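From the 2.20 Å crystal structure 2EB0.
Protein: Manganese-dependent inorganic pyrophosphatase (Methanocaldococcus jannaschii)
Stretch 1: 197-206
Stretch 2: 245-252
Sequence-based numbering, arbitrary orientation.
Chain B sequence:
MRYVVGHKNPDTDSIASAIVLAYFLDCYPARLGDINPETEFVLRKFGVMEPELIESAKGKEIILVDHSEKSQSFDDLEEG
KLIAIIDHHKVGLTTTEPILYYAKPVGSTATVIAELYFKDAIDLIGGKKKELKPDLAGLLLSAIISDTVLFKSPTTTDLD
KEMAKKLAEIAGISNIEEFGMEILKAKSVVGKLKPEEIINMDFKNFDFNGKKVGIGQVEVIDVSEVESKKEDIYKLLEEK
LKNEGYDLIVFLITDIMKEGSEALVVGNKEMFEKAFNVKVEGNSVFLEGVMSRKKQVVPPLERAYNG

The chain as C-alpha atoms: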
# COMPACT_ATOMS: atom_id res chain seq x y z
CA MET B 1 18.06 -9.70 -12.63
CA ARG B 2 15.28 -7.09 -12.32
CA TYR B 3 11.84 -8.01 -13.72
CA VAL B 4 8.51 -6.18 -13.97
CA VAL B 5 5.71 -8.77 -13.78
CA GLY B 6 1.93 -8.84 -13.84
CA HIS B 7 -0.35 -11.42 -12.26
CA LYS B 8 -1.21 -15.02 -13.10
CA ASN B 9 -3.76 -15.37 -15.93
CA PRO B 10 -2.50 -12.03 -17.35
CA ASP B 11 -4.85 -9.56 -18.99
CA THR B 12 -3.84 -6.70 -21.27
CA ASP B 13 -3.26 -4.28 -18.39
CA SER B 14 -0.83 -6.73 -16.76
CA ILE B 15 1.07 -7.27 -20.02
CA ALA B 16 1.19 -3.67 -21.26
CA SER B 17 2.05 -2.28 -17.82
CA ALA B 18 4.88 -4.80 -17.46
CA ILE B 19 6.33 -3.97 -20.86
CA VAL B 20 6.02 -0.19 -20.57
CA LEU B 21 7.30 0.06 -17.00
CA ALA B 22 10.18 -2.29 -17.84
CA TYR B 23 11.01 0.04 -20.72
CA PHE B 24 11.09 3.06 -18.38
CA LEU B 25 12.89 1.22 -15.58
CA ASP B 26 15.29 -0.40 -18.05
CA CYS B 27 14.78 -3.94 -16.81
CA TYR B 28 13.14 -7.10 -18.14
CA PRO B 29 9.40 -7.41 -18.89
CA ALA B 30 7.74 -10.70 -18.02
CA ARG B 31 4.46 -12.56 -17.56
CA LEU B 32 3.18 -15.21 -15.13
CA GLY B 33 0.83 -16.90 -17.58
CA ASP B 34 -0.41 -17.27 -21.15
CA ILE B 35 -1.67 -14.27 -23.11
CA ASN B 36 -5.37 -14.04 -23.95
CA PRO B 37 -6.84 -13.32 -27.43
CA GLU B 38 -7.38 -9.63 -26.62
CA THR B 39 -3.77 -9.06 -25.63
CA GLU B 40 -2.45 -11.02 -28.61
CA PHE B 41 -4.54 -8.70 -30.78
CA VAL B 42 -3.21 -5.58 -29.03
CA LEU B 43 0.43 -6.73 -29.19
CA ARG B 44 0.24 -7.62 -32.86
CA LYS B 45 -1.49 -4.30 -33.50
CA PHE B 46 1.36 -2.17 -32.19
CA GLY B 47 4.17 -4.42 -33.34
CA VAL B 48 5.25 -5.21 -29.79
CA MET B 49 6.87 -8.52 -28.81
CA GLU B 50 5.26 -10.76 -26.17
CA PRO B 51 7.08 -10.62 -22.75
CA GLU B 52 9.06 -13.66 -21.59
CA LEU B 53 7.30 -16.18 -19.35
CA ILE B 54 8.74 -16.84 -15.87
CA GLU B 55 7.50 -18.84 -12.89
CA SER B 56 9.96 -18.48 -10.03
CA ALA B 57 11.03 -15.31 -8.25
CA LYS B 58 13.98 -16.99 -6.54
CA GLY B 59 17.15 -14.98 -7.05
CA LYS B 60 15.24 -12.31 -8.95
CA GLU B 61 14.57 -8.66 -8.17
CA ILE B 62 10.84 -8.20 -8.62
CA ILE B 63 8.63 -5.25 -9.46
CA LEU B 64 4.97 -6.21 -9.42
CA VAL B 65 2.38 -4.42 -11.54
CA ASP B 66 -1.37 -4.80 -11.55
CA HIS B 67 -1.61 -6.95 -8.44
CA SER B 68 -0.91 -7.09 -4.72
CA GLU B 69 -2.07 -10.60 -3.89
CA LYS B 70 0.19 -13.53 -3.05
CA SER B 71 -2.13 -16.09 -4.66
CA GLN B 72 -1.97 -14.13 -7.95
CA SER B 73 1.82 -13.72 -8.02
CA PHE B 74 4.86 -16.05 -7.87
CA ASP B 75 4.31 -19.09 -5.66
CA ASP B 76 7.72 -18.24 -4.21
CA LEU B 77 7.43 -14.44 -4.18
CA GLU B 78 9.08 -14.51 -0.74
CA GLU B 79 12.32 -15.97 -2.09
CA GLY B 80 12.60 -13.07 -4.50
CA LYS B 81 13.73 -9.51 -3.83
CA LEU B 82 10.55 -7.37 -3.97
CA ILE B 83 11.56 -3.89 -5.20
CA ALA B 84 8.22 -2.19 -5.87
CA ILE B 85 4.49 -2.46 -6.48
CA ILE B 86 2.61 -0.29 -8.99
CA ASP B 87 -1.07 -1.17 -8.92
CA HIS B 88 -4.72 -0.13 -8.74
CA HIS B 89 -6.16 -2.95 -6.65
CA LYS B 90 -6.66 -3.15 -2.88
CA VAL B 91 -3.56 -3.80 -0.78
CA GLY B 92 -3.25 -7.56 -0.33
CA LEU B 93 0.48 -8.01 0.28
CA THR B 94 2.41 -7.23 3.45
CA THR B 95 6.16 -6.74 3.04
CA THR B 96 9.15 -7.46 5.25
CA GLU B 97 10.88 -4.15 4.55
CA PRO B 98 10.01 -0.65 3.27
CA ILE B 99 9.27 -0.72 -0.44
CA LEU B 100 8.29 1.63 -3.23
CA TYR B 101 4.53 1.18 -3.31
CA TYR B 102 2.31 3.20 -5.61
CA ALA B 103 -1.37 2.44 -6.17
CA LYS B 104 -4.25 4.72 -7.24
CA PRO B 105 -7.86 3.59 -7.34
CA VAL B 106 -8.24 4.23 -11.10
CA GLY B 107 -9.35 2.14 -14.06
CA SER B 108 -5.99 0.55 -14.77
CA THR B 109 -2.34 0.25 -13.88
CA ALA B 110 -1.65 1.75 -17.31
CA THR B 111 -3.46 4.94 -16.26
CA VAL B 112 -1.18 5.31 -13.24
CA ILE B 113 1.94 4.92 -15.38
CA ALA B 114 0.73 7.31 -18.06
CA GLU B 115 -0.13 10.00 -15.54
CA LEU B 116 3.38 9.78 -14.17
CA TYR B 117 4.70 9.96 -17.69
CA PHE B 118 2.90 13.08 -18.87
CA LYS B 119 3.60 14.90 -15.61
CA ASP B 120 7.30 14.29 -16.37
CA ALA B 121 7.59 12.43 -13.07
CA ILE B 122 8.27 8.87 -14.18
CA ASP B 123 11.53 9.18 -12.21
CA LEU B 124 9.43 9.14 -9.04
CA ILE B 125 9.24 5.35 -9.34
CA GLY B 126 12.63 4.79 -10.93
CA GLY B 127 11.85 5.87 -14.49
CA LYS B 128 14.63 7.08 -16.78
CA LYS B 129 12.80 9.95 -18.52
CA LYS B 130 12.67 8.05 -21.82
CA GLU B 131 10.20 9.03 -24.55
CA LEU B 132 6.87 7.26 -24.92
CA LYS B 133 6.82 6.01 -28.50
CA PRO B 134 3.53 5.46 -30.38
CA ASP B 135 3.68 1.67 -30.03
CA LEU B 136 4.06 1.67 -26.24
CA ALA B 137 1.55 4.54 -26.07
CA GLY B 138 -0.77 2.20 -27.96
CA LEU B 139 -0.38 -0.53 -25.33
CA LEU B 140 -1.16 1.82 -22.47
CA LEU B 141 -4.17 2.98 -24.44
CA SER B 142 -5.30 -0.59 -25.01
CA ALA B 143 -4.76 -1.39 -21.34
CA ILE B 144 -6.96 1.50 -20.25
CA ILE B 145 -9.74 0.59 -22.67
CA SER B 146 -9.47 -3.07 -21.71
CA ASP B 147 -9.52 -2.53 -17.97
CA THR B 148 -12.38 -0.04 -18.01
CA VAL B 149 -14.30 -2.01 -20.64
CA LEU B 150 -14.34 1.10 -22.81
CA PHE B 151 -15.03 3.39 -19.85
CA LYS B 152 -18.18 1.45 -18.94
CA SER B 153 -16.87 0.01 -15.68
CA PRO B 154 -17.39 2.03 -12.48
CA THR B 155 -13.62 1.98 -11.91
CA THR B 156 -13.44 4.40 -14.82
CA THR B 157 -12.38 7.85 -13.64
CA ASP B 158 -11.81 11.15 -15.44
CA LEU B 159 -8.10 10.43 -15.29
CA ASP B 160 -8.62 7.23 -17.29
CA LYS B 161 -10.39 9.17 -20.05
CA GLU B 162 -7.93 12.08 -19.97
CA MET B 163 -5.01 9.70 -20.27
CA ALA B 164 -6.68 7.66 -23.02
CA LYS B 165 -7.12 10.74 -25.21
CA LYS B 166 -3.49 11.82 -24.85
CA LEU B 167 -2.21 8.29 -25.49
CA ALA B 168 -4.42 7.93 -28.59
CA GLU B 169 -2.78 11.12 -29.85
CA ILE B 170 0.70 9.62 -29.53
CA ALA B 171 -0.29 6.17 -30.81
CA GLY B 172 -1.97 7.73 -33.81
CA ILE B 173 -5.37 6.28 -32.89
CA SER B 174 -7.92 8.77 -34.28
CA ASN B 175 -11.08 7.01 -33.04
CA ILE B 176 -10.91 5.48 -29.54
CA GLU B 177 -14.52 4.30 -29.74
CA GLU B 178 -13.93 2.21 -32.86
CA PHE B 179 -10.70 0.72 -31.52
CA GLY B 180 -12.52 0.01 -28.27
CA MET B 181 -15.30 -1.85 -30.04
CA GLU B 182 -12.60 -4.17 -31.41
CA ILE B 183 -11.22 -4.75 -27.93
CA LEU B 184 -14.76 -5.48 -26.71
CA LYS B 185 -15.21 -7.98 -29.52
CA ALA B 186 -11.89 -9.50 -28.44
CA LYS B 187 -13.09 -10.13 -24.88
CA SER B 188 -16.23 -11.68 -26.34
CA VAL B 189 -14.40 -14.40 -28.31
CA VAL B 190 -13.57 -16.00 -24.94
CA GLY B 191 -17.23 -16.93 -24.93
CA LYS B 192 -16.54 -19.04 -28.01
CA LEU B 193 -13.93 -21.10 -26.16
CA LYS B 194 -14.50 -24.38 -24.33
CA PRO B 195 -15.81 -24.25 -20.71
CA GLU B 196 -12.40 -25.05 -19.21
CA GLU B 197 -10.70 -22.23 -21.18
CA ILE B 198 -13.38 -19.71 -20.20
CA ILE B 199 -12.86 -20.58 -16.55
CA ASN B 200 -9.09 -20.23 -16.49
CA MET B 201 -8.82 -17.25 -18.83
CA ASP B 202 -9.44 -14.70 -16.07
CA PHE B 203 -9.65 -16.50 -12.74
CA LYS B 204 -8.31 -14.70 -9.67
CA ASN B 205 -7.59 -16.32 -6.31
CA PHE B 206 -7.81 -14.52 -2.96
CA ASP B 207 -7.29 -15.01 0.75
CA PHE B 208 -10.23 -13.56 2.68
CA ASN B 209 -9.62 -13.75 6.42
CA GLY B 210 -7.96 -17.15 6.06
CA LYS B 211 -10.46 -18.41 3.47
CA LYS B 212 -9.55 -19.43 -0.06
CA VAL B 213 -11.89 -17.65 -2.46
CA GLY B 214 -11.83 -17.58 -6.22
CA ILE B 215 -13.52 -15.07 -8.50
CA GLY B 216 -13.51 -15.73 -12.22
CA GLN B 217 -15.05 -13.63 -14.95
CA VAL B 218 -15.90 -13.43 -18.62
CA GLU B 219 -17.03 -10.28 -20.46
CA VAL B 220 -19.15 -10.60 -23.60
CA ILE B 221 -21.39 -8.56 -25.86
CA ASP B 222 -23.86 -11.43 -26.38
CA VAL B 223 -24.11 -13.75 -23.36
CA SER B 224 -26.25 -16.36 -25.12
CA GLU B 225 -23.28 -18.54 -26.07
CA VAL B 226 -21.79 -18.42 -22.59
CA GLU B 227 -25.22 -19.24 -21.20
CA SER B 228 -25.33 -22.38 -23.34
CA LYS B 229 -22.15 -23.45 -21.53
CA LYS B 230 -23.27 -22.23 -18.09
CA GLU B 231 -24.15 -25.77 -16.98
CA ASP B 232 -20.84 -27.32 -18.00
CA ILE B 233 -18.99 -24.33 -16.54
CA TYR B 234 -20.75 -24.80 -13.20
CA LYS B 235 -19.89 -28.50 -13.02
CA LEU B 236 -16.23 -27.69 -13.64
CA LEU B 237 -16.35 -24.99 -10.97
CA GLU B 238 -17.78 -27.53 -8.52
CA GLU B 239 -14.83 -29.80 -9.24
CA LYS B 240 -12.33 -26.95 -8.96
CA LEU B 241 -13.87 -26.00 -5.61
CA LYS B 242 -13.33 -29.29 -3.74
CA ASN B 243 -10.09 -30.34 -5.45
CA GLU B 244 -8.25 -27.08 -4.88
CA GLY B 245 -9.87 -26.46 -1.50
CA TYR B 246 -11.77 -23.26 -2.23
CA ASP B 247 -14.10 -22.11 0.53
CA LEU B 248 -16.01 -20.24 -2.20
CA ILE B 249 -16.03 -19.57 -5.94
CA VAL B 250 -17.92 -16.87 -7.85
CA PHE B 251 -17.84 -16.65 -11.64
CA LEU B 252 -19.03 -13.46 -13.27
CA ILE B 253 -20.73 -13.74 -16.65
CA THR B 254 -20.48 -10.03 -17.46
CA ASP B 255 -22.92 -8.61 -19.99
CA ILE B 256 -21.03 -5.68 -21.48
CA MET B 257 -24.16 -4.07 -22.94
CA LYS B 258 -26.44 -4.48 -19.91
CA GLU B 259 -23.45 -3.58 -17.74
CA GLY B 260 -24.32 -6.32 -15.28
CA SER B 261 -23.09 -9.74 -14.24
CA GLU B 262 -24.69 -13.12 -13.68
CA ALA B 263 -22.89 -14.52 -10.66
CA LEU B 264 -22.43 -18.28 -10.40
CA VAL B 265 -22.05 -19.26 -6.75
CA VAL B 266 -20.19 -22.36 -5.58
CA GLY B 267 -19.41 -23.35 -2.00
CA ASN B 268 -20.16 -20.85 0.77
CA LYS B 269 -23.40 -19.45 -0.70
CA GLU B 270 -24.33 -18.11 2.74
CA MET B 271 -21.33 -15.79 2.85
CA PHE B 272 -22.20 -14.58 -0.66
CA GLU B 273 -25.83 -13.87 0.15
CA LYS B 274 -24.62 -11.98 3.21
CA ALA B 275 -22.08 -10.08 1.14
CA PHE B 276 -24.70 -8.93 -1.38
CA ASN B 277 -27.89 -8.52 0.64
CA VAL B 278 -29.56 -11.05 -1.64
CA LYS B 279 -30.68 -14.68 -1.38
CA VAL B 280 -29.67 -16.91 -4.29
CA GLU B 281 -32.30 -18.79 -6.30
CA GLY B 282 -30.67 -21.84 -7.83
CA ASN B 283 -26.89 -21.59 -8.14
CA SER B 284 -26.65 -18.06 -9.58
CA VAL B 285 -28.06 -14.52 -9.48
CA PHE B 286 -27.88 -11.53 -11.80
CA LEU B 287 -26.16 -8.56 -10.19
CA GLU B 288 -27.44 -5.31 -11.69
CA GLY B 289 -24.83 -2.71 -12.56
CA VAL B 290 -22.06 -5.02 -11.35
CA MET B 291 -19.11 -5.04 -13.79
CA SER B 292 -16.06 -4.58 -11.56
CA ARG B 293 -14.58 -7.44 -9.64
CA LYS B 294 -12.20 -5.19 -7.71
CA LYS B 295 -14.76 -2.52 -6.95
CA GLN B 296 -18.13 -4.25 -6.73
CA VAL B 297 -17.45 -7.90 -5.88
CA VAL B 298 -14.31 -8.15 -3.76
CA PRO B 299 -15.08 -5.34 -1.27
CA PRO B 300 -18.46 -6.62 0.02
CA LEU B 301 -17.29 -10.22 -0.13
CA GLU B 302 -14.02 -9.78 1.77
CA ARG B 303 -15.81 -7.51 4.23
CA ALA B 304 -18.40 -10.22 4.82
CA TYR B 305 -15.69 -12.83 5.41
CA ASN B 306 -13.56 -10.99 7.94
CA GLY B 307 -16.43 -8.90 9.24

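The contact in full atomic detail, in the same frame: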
# COMPACT_ATOMS: atom_id res chain seq x y z
N GLU B 197 -11.47 -23.41 -20.78
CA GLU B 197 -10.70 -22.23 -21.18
C GLU B 197 -11.32 -20.93 -20.65
O GLU B 197 -10.62 -20.01 -20.22
CB GLU B 197 -10.60 -22.17 -22.70
CG GLU B 197 -9.89 -23.36 -23.32
CD GLU B 197 -10.00 -23.38 -24.84
OE1 GLU B 197 -11.12 -23.57 -25.36
OE2 GLU B 197 -8.97 -23.19 -25.51
N ILE B 198 -12.65 -20.87 -20.68
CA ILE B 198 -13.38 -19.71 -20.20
C ILE B 198 -13.15 -19.51 -18.70
O ILE B 198 -13.05 -18.39 -18.21
CB ILE B 198 -14.88 -19.87 -20.46
CG1 ILE B 198 -15.14 -19.86 -21.97
CG2 ILE B 198 -15.66 -18.77 -19.77
CD1 ILE B 198 -16.54 -20.17 -22.35
N ILE B 199 -13.07 -20.62 -17.98
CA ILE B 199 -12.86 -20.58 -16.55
C ILE B 199 -11.48 -20.08 -16.16
O ILE B 199 -11.34 -19.23 -15.29
CB ILE B 199 -13.10 -21.97 -15.94
CG1 ILE B 199 -14.60 -22.22 -15.80
CG2 ILE B 199 -12.39 -22.09 -14.59
CD1 ILE B 199 -14.95 -23.62 -15.37
N ASN B 200 -10.46 -20.60 -16.82
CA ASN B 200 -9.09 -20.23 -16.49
C ASN B 200 -8.59 -18.93 -17.11
O ASN B 200 -7.62 -18.35 -16.63
CB ASN B 200 -8.14 -21.37 -16.87
CG ASN B 200 -8.40 -22.63 -16.07
OD1 ASN B 200 -8.62 -22.57 -14.85
ND2 ASN B 200 -8.35 -23.77 -16.74
N MET B 201 -9.25 -18.47 -18.16
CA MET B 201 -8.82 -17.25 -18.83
C MET B 201 -8.62 -16.06 -17.90
O MET B 201 -7.63 -15.34 -18.01
CB MET B 201 -9.82 -16.87 -19.93
CG MET B 201 -9.27 -15.85 -20.92
SD MET B 201 -7.80 -16.45 -21.80
CE MET B 201 -8.56 -17.51 -23.02
N ASP B 202 -9.55 -15.85 -16.97
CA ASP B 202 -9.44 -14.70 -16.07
C ASP B 202 -9.88 -15.02 -14.65
O ASP B 202 -10.71 -14.32 -14.08
CB ASP B 202 -10.26 -13.53 -16.65
CG ASP B 202 -10.16 -12.28 -15.81
OD1 ASP B 202 -9.04 -11.95 -15.35
OD2 ASP B 202 -11.19 -11.60 -15.63
N PHE B 203 -9.31 -16.07 -14.09
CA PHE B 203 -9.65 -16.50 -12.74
C PHE B 203 -8.65 -15.94 -11.74
O PHE B 203 -7.44 -16.10 -11.90
CB PHE B 203 -9.65 -18.02 -12.67
CG PHE B 203 -10.48 -18.58 -11.56
CD1 PHE B 203 -11.79 -18.97 -11.79
CD2 PHE B 203 -9.96 -18.68 -10.27
CE1 PHE B 203 -12.58 -19.47 -10.75
CE2 PHE B 203 -10.75 -19.17 -9.22
CZ PHE B 203 -12.06 -19.57 -9.46
N LYS B 204 -9.16 -15.28 -10.70
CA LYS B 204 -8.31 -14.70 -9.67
C LYS B 204 -8.56 -15.40 -8.34
O LYS B 204 -9.70 -15.71 -8.00
CB LYS B 204 -8.60 -13.20 -9.51
CG LYS B 204 -8.02 -12.33 -10.59
CD LYS B 204 -6.85 -11.51 -10.05
CE LYS B 204 -6.20 -10.67 -11.14
NZ LYS B 204 -7.16 -9.71 -11.76
N ASN B 205 -7.48 -15.66 -7.61
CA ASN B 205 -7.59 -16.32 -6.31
C ASN B 205 -7.31 -15.32 -5.21
O ASN B 205 -6.47 -14.44 -5.38
CB ASN B 205 -6.61 -17.48 -6.23
CG ASN B 205 -6.96 -18.60 -7.18
OD1 ASN B 205 -8.12 -19.00 -7.26
ND2 ASN B 205 -5.98 -19.11 -7.90
N PHE B 206 -8.01 -15.44 -4.08
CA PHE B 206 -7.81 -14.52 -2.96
C PHE B 206 -7.78 -15.23 -1.62
O PHE B 206 -8.17 -16.40 -1.50
CB PHE B 206 -8.95 -13.50 -2.84
CG PHE B 206 -9.19 -12.68 -4.08
CD1 PHE B 206 -9.84 -13.24 -5.18
CD2 PHE B 206 -8.78 -11.35 -4.13
CE1 PHE B 206 -10.07 -12.48 -6.33
CE2 PHE B 206 -9.01 -10.58 -5.27
CZ PHE B 206 -9.66 -11.15 -6.37
N GLY B 245 -9.51 -26.96 -2.82
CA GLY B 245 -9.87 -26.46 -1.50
C GLY B 245 -10.36 -25.03 -1.38
O GLY B 245 -9.96 -24.31 -0.47
N TYR B 246 -11.22 -24.61 -2.29
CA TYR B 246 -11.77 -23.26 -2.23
C TYR B 246 -12.93 -23.24 -1.25
O TYR B 246 -13.77 -24.14 -1.24
CB TYR B 246 -12.30 -22.82 -3.59
CG TYR B 246 -11.25 -22.44 -4.60
CD1 TYR B 246 -10.56 -23.42 -5.31
CD2 TYR B 246 -10.97 -21.10 -4.86
CE1 TYR B 246 -9.60 -23.07 -6.26
CE2 TYR B 246 -10.02 -20.74 -5.81
CZ TYR B 246 -9.34 -21.73 -6.50
OH TYR B 246 -8.42 -21.37 -7.45
N ASP B 247 -12.99 -22.21 -0.41
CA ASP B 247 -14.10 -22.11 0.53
C ASP B 247 -15.29 -21.59 -0.27
O ASP B 247 -16.45 -21.90 0.04
CB ASP B 247 -13.76 -21.14 1.66
CG ASP B 247 -14.89 -21.01 2.66
OD1 ASP B 247 -15.68 -20.05 2.55
OD2 ASP B 247 -14.99 -21.89 3.55
N LEU B 248 -14.99 -20.82 -1.32
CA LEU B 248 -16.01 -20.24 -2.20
C LEU B 248 -15.49 -19.81 -3.57
O LEU B 248 -14.35 -19.35 -3.71
CB LEU B 248 -16.65 -19.01 -1.54
CG LEU B 248 -17.49 -18.10 -2.44
CD1 LEU B 248 -18.81 -18.77 -2.82
CD2 LEU B 248 -17.75 -16.78 -1.71
N ILE B 249 -16.35 -19.96 -4.57
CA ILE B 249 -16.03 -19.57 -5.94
C ILE B 249 -17.23 -18.84 -6.56
O ILE B 249 -18.37 -19.29 -6.45
CB ILE B 249 -15.66 -20.78 -6.84
CG1 ILE B 249 -14.27 -21.31 -6.46
CG2 ILE B 249 -15.68 -20.36 -8.31
CD1 ILE B 249 -13.78 -22.43 -7.35
N VAL B 250 -16.93 -17.71 -7.18
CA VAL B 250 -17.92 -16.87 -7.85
C VAL B 250 -17.39 -16.63 -9.26
O VAL B 250 -16.23 -16.25 -9.43
CB VAL B 250 -18.08 -15.51 -7.13
CG1 VAL B 250 -19.01 -14.60 -7.92
CG2 VAL B 250 -18.58 -15.72 -5.72
N PHE B 251 -18.23 -16.87 -10.26
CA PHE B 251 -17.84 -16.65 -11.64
C PHE B 251 -18.79 -15.64 -12.24
O PHE B 251 -20.01 -15.86 -12.27
CB PHE B 251 -17.92 -17.93 -12.46
CG PHE B 251 -17.20 -17.84 -13.77
CD1 PHE B 251 -15.82 -17.97 -13.84
CD2 PHE B 251 -17.91 -17.58 -14.95
CE1 PHE B 251 -15.15 -17.84 -15.05
CE2 PHE B 251 -17.25 -17.45 -16.16
CZ PHE B 251 -15.86 -17.58 -16.21
N LEU B 252 -18.23 -14.54 -12.71
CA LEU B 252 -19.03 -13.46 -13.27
C LEU B 252 -19.20 -13.52 -14.78
O LEU B 252 -18.23 -13.39 -15.54
CB LEU B 252 -18.40 -12.11 -12.90
CG LEU B 252 -18.16 -11.89 -11.41
CD1 LEU B 252 -17.34 -10.61 -11.21
CD2 LEU B 252 -19.48 -11.83 -10.67

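Three aromatic residues carry most of this contact: Phe251 has 84 Å² of its surface covered by the other stretch, Phe203 72 Å² and Tyr246 55 Å², against a total of 315 Å² buried on both sides together. The backbones stay well apart. At the two points of register the CA atoms of Ile199 and Phe251 lie 8.0 Å from each other, and those of Asn205 and Ile249 9.1 Å, so the gap is bridged by side chains, and no backbone hydrogen bond joins the stretches.

Phe251 meets the helical part of the first stretch. Its CA-to-CB bond points sideways, but with chi1 at -166° (t) the ring end comes nearer to the helix. There CZ lies 3.5 Å from the backbone O of Ile198, an atom that sits at the ring edge, near its plane, where the slightly positive aromatic hydrogens face a carbonyl oxygen favourably. The same CZ packs 3.8 Å from Ile198 CG2. Phe251 CE1 is 3.9 Å from Ile199 CA and 4.5 Å from Ile199 CG1, the latter a looser apolar approach. The ring therefore touches both backbone and side-chain atoms of two consecutive helical residues.

Phe203, beyond the helix, also has a sideways CA-to-CB bond and a ring that comes nearer to its partners, with chi1 at -157° (t). Its CZ is 3.9 Å from Ile249 CG2, and that methyl group lies at the ring edge, near the plane. Its CE2 reaches Tyr246, 3.8 Å from CE2 of that ring and 3.7 Å from the OH. The two ring centroids are 5.9 Å apart and the planes are inclined at 85°, almost perpendicular, yet the arrangement is oblique and fits neither a stack nor an edge-to-face pair.

Tyr246 is the one residue of the three whose CA-to-CB bond points toward the other stretch, and it adds a polar interaction to the apolar packing. Its OH donates a hydrogen bond to Asn205 OD1. OD1 lies near the plane of the tyrosine ring, at its edge, as expected for a partner of a phenolic hydroxyl. At 2.4 Å between OH and OD1, the separation is very short; at 2.20 Å resolution, coordinate error may account for part of that shortness. Asn205 reaches the hydroxyl with chi1 at -67° (m), its CA-to-CB bond sideways but its amide end nearer to the second stretch.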